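Local coordinates for protein beta-glucosidase (Chaetomella raphigera, PDB 6JXG) that probably hydrolyses terminal, non-reducing beta-D-glucosyl residues, releasing beta-D-glucose as part of cellulose breakdown, at residues V335-K340 with I501-V506; S351-G356 with E430-F435; T415-S420 with T464-A469. All coordinates share one frame; numbering follows the deposited sequence.

Contact 1: residues V335-K340 with I501-V506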
# COMPACT_ATOMS: atom_id res chain seq x y z
N VAL A 335 14.56 4.05 5.37
CA VAL A 335 15.13 3.07 6.21
C VAL A 335 16.65 3.13 6.07
O VAL A 335 17.18 2.99 4.96
CB VAL A 335 14.64 1.65 5.83
CG1 VAL A 335 15.23 0.63 6.79
CG2 VAL A 335 13.12 1.62 5.86
N LEU A 336 17.36 3.38 7.16
CA LEU A 336 18.81 3.27 7.15
C LEU A 336 19.26 1.83 7.27
O LEU A 336 18.96 1.18 8.27
CB LEU A 336 19.39 4.15 8.29
CG LEU A 336 20.92 4.33 8.42
CD1 LEU A 336 21.52 5.01 7.18
CD2 LEU A 336 21.34 5.09 9.70
N LEU A 337 20.00 1.34 6.25
CA LEU A 337 20.43 -0.07 6.24
C LEU A 337 21.81 -0.37 6.78
O LEU A 337 22.01 -1.40 7.45
CB LEU A 337 20.30 -0.72 4.82
CG LEU A 337 18.86 -0.78 4.26
CD1 LEU A 337 18.88 -1.37 2.82
CD2 LEU A 337 17.89 -1.61 5.12
N THR A 338 22.76 0.50 6.50
CA THR A 338 24.13 0.38 7.05
C THR A 338 24.60 1.77 7.34
O THR A 338 24.18 2.70 6.68
CB THR A 338 25.15 -0.28 6.07
OG1 THR A 338 25.28 0.52 4.90
CG2 THR A 338 24.70 -1.61 5.58
N ASN A 339 25.51 1.92 8.30
CA ASN A 339 26.13 3.18 8.60
C ASN A 339 27.39 2.92 9.44
O ASN A 339 27.30 2.69 10.62
CB ASN A 339 25.14 4.00 9.43
CG ASN A 339 25.60 5.42 9.65
OD1 ASN A 339 26.48 5.91 8.96
ND2 ASN A 339 25.01 6.10 10.62
N LYS A 340 28.52 2.85 8.81
CA LYS A 340 29.79 2.51 9.47
C LYS A 340 30.44 3.73 10.09
O LYS A 340 30.67 4.71 9.38
CB LYS A 340 30.71 1.94 8.44
CG LYS A 340 30.21 0.64 7.84
CD LYS A 340 31.27 0.03 6.93
CE LYS A 340 30.74 -0.74 5.73
NZ LYS A 340 30.73 -2.20 5.97
N ILE A 501 24.21 2.89 3.54
CA ILE A 501 23.21 2.62 2.53
C ILE A 501 21.86 3.14 3.09
O ILE A 501 21.40 2.71 4.15
CB ILE A 501 23.11 1.13 2.19
CG1 ILE A 501 24.44 0.62 1.64
CG2 ILE A 501 22.06 0.89 1.13
CD1 ILE A 501 24.38 -0.85 1.38
N VAL A 502 21.27 4.09 2.36
CA VAL A 502 19.98 4.68 2.71
C VAL A 502 18.91 4.16 1.77
O VAL A 502 18.96 4.44 0.60
CB VAL A 502 20.08 6.18 2.57
CG1 VAL A 502 18.76 6.80 2.92
CG2 VAL A 502 21.31 6.69 3.39
N TRP A 503 17.98 3.34 2.29
CA TRP A 503 16.87 2.82 1.52
C TRP A 503 15.75 3.88 1.59
O TRP A 503 14.92 3.91 2.53
CB TRP A 503 16.46 1.48 2.11
CG TRP A 503 15.54 0.73 1.36
CD1 TRP A 503 14.19 0.67 1.60
CD2 TRP A 503 15.82 -0.16 0.28
NE1 TRP A 503 13.62 -0.16 0.68
CE2 TRP A 503 14.59 -0.71 -0.13
CE3 TRP A 503 16.98 -0.53 -0.38
CZ2 TRP A 503 14.49 -1.56 -1.19
CZ3 TRP A 503 16.88 -1.38 -1.46
CH2 TRP A 503 15.65 -1.90 -1.85
N ALA A 504 15.73 4.75 0.60
CA ALA A 504 14.92 5.97 0.69
C ALA A 504 13.51 5.78 0.13
O ALA A 504 12.64 6.63 0.33
CB ALA A 504 15.61 7.07 -0.10
N GLY A 505 13.30 4.67 -0.60
CA GLY A 505 12.00 4.31 -1.16
C GLY A 505 11.55 5.18 -2.30
O GLY A 505 12.38 5.72 -3.03
N VAL A 506 10.23 5.37 -2.42
CA VAL A 506 9.59 6.04 -3.53
C VAL A 506 8.47 6.89 -2.92
O VAL A 506 7.45 6.39 -2.48
CB VAL A 506 9.11 5.09 -4.64
CG1 VAL A 506 10.31 4.61 -5.44
CG2 VAL A 506 8.47 3.84 -4.06
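L337 and W503 cross obliquely, L337 CD1 lying 3.8 Å from W503 CB and equally near ring atom CE3. W503 CG is anti to its backbone N (chi1 -170°), which carries the indole away from 335-340, where NE1 bonds the hydroxyl of Y531. V335 and W503 share a face of the antiparallel pairing, their CB atoms 4.1 Å apart. On the other face, L336 CD1 touches V502 CG2 at 4.2 Å. T338 OG1 occupies the crowded position between its own N and carbonyl carbon, which brings it to 3.4 Å from I501 CG1. Backbone bonds fix the register: V335 N to W503 O is nearly straight (177°), and W503 N returns to V335 O. I501 O then accepts from L337 N at 2.9 Å, whereas I501 N donates to T338 O from 40° above that carbonyl's plane. One residue, I501, therefore faces two, L337 and T338. This is a classic beta bulge, here in the antiparallel strand 335-339 at one end of the sheet in the family 3 C-terminal domain, where L336 also makes a backbone hydrogen bond to L577.

Contact 2: residues S351-G356 with E430-F435. With MAN (alpha-D-mannopyranose), chain E.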
# COMPACT_ATOMS: atom_id res chain seq x y z
N SER A 351 34.05 18.60 0.78
CA SER A 351 33.59 18.41 -0.59
C SER A 351 32.73 17.15 -0.68
O SER A 351 32.95 16.22 0.12
CB SER A 351 34.79 18.28 -1.50
OG SER A 351 35.55 17.21 -1.08
N LEU A 352 31.81 17.13 -1.65
CA LEU A 352 30.83 16.05 -1.80
C LEU A 352 30.55 15.84 -3.26
O LEU A 352 30.20 16.79 -3.93
CB LEU A 352 29.56 16.54 -1.12
CG LEU A 352 28.67 15.71 -0.23
CD1 LEU A 352 29.37 14.69 0.66
CD2 LEU A 352 27.84 16.69 0.60
N ALA A 353 30.80 14.67 -3.78
CA ALA A 353 30.41 14.33 -5.14
C ALA A 353 28.94 13.83 -5.14
O ALA A 353 28.53 13.10 -4.20
CB ALA A 353 31.36 13.25 -5.72
N ILE A 354 28.18 14.22 -6.16
CA ILE A 354 26.72 13.87 -6.28
C ILE A 354 26.57 13.15 -7.61
O ILE A 354 26.82 13.74 -8.70
CB ILE A 354 25.82 15.12 -6.12
CG1 ILE A 354 26.09 15.80 -4.78
CG2 ILE A 354 24.33 14.80 -6.34
CD1 ILE A 354 25.65 15.10 -3.50
N ILE A 355 26.27 11.83 -7.54
CA ILE A 355 26.41 10.96 -8.68
C ILE A 355 25.12 10.19 -8.98
O ILE A 355 24.55 9.59 -8.10
CB ILE A 355 27.60 9.95 -8.47
CG1 ILE A 355 28.87 10.72 -8.20
CG2 ILE A 355 27.75 8.98 -9.63
CD1 ILE A 355 29.91 9.92 -7.46
N GLY A 356 24.73 10.14 -10.24
CA GLY A 356 23.56 9.41 -10.66
C GLY A 356 22.47 10.32 -11.12
O GLY A 356 22.26 11.35 -10.52
N GLU A 430 35.94 14.39 -0.99
CA GLU A 430 36.19 13.65 0.24
C GLU A 430 35.18 12.49 0.42
O GLU A 430 35.48 11.43 0.95
CB GLU A 430 35.99 14.56 1.41
CG GLU A 430 36.99 15.66 1.65
CD GLU A 430 37.02 16.02 3.13
OE1 GLU A 430 35.99 15.83 3.86
OE2 GLU A 430 38.11 16.45 3.56
N THR A 431 33.99 12.70 -0.09
CA THR A 431 32.86 11.78 0.15
C THR A 431 32.01 11.85 -1.07
O THR A 431 31.83 12.94 -1.62
CB THR A 431 32.07 12.24 1.39
OG1 THR A 431 32.87 12.01 2.54
CG2 THR A 431 30.75 11.38 1.62
N ALA A 432 31.46 10.71 -1.47
CA ALA A 432 30.59 10.58 -2.66
C ALA A 432 29.25 9.98 -2.30
O ALA A 432 29.22 8.93 -1.65
CB ALA A 432 31.24 9.65 -3.66
N ILE A 433 28.18 10.63 -2.72
CA ILE A 433 26.82 10.08 -2.55
C ILE A 433 26.31 9.72 -3.95
O ILE A 433 26.29 10.59 -4.86
CB ILE A 433 25.82 11.09 -1.94
CG1 ILE A 433 26.43 11.84 -0.74
CG2 ILE A 433 24.53 10.37 -1.65
CD1 ILE A 433 25.58 12.93 -0.09
N VAL A 434 25.99 8.43 -4.11
CA VAL A 434 25.61 7.87 -5.35
C VAL A 434 24.13 7.39 -5.25
O VAL A 434 23.75 6.73 -4.29
CB VAL A 434 26.58 6.75 -5.81
CG1 VAL A 434 26.76 5.66 -4.77
CG2 VAL A 434 26.16 6.13 -7.12
N PHE A 435 23.35 7.69 -6.29
CA PHE A 435 21.90 7.59 -6.30
C PHE A 435 21.51 6.58 -7.36
O PHE A 435 21.81 6.74 -8.55
CB PHE A 435 21.29 8.98 -6.63
CG PHE A 435 21.50 10.01 -5.57
CD1 PHE A 435 20.50 10.27 -4.63
CD2 PHE A 435 22.68 10.68 -5.44
CE1 PHE A 435 20.70 11.20 -3.62
CE2 PHE A 435 22.87 11.62 -4.43
CZ PHE A 435 21.88 11.87 -3.51
C1 MAN E . 32.53 12.94 3.55
C2 MAN E . 33.88 12.69 4.25
C3 MAN E . 33.93 11.46 5.16
C4 MAN E . 32.68 11.36 6.02
C5 MAN E . 31.53 11.35 5.04
C6 MAN E . 30.22 11.03 5.71
O2 MAN E . 34.05 13.80 5.05
O3 MAN E . 35.06 11.64 5.97
O4 MAN E . 32.65 10.20 6.86
O5 MAN E . 31.46 12.60 4.37
O6 MAN E . 29.86 12.05 6.62
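I354 and I433 lie side by side, pointing the same way from two parallel strands, with their CD1 methyls 4.0 Å apart. I354 CG2 also meets the F435 ring obliquely, at CE2, while I355 O sits at the edge of that ring, in its plane and 3.4 Å from CD2. On the other face, I355 reaches both ways: CD1 to A432 CB at 4.0 Å and CG2 to V434 CG2. Alternating backbone bonds run beneath this tight part, the straightest being I433 N to A353 O (174°). They join two interior strands of the family 3 C-terminal domain's alpha/beta sheet, 351-355 lying between 431-438 and 410-414, with helix 396-406 against I354 and F435 and helix 463-471 against I355, A432 and V434. Toward the N-terminal ends the pairing loosens: S351 O stands 3.7 Å from T431 N and, although buried, has no polar partner. A side chain makes the link instead, S351 OG accepting from E430 N at 2.8 Å (162°). Here the exposed E430 meets the O-linked sugar. T431 OG1, anti to its carbonyl carbon (chi1 -71°), is bonded covalently to C1 of the mannose, whose O2 donates to E430 OE1 at 3.0 Å.

Contact 3: residues T415-S420 with T464-A469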
# COMPACT_ATOMS: atom_id res chain seq x y z
N THR A 415 25.65 13.88 -12.60
CA THR A 415 24.22 13.51 -12.53
C THR A 415 23.69 12.74 -13.73
O THR A 415 22.55 12.90 -14.14
CB THR A 415 23.44 14.79 -12.28
OG1 THR A 415 23.75 15.73 -13.29
CG2 THR A 415 23.85 15.40 -11.00
N THR A 416 24.53 11.88 -14.29
CA THR A 416 24.17 10.87 -15.25
C THR A 416 24.62 9.57 -14.62
O THR A 416 25.19 9.56 -13.53
CB THR A 416 24.88 11.02 -16.61
OG1 THR A 416 26.25 10.61 -16.52
CG2 THR A 416 24.84 12.37 -17.09
N ASP A 417 24.35 8.47 -15.31
CA ASP A 417 24.76 7.18 -14.88
C ASP A 417 26.05 6.70 -15.56
O ASP A 417 26.38 5.47 -15.54
CB ASP A 417 23.66 6.19 -15.12
CG ASP A 417 22.44 6.42 -14.19
OD1 ASP A 417 22.52 7.08 -13.14
OD2 ASP A 417 21.42 5.91 -14.55
N SER A 418 26.78 7.63 -16.16
CA SER A 418 28.12 7.24 -16.74
C SER A 418 29.09 6.76 -15.64
O SER A 418 29.32 7.49 -14.68
CB SER A 418 28.78 8.44 -17.38
OG SER A 418 30.15 8.11 -17.64
N THR A 419 29.61 5.55 -15.78
CA THR A 419 30.55 5.01 -14.79
C THR A 419 31.91 5.72 -14.84
O THR A 419 32.60 5.81 -13.84
CB THR A 419 30.75 3.51 -14.97
OG1 THR A 419 31.22 3.20 -16.29
CG2 THR A 419 29.46 2.78 -14.72
N SER A 420 32.32 6.24 -16.01
CA SER A 420 33.62 6.90 -16.10
C SER A 420 33.49 8.25 -15.47
O SER A 420 34.35 8.65 -14.75
CB SER A 420 34.09 7.01 -17.58
OG SER A 420 32.95 7.40 -18.34
N THR A 464 24.19 -1.13 -10.00
CA THR A 464 25.27 -1.82 -9.25
C THR A 464 26.67 -1.35 -9.81
O THR A 464 27.57 -0.90 -9.06
CB THR A 464 25.10 -3.33 -9.29
OG1 THR A 464 24.02 -3.70 -8.40
CG2 THR A 464 26.44 -4.06 -8.84
N ALA A 465 26.77 -1.39 -11.13
CA ALA A 465 27.98 -0.93 -11.83
C ALA A 465 28.32 0.53 -11.56
O ALA A 465 29.48 0.87 -11.36
CB ALA A 465 27.91 -1.28 -13.32
N LEU A 466 27.32 1.40 -11.42
CA LEU A 466 27.59 2.75 -10.98
C LEU A 466 28.22 2.85 -9.60
O LEU A 466 29.20 3.63 -9.36
CB LEU A 466 26.30 3.61 -11.01
CG LEU A 466 26.48 5.11 -10.84
CD1 LEU A 466 27.35 5.67 -11.94
CD2 LEU A 466 25.08 5.77 -10.84
N VAL A 467 27.63 2.17 -8.64
CA VAL A 467 28.19 2.11 -7.30
C VAL A 467 29.61 1.55 -7.31
O VAL A 467 30.46 2.14 -6.70
CB VAL A 467 27.32 1.32 -6.30
CG1 VAL A 467 27.92 1.43 -4.89
CG2 VAL A 467 25.94 1.94 -6.27
N GLN A 468 29.84 0.45 -8.04
CA GLN A 468 31.19 -0.14 -8.14
C GLN A 468 32.25 0.88 -8.67
O GLN A 468 33.35 0.97 -8.11
CB GLN A 468 31.14 -1.34 -9.02
CG GLN A 468 30.53 -2.51 -8.35
CD GLN A 468 30.21 -3.63 -9.27
OE1 GLN A 468 29.99 -3.42 -10.46
NE2 GLN A 468 30.19 -4.85 -8.73
N ALA A 469 31.86 1.68 -9.67
CA ALA A 469 32.68 2.77 -10.19
C ALA A 469 32.99 3.84 -9.14
O ALA A 469 34.13 4.37 -9.06
CB ALA A 469 32.01 3.41 -11.40
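The flat groups of 415-420 that meet L466 are the D417 carboxylate and the carbonyl groups of D417 and S418, and the two methyls of L466 divide them. CD2 approaches the carboxylate out of its plane, 3.7 Å from D417 OD1, with the two side chains crossing at about a right angle. CD1 stands above the planes of both carbonyl groups, 3.7 Å from D417 O and 3.8 Å from S418 O, lying almost directly over each oxygen. OD1 also accepts from Q357 N, which ties the carboxylate to the loop after strand 351-355. The setting is the start of helix 419-427, packed beside helix 463-471 on one side of the alpha/beta sheet in the family 3 C-terminal domain. L466 CG is anti to the backbone N (chi1 -168°), a conformation that sends both methyls from helix 463-471 to the loop leading into the neighbouring helix.

That loop is shaped by its own hydroxyls. T416 OG1 accepts from S418 N at 166°, forming an ST turn, and S418 follows as the N-cap. Its OG takes only a weak bond from S420 N, but also accepts from S420 OG at 3.0 Å and from A421 N, so several donors converge on one oxygen at the helix start. No hydrogen bond crosses between the two segments; the evidence is for van der Waals packing over a modest 224 Å² of buried surface, near the protein surface. T419 makes the remaining contacts. With OG1 set between the backbone N and the carbonyl carbon (chi1 58°), its methyl CG2 is left to approach A465 O at 3.9 Å. One turn further along, A469 CB fits against T419, 3.8 Å from CB and 3.5 Å from T419 O.

All three contacts belong to the family 3 C-terminal domain. Contacts 1 and 2 share one six-stranded sheet: strand 477-483 lies between 498-503 of contact 1 and 431-438 of contact 2, and the contact centres are 15 Å apart. Contact 3 joins two helices of one flanking layer, its centre about 11 Å from contact 2's and about 19 Å from contact 1's. It touches contact 2 directly, V434 CG2 lying 3.9 Å from L466 CG and G356 CA 3.6 Å from D417 OD1. Along the chain, 335-340 and 501-506 enclose the other four segments, which alternate: 351-356, 415-420, 430-435, 464-469. Sequence-distant pieces thus interleave into one alpha/beta unit, the antiparallel strand of contact 1 at one end.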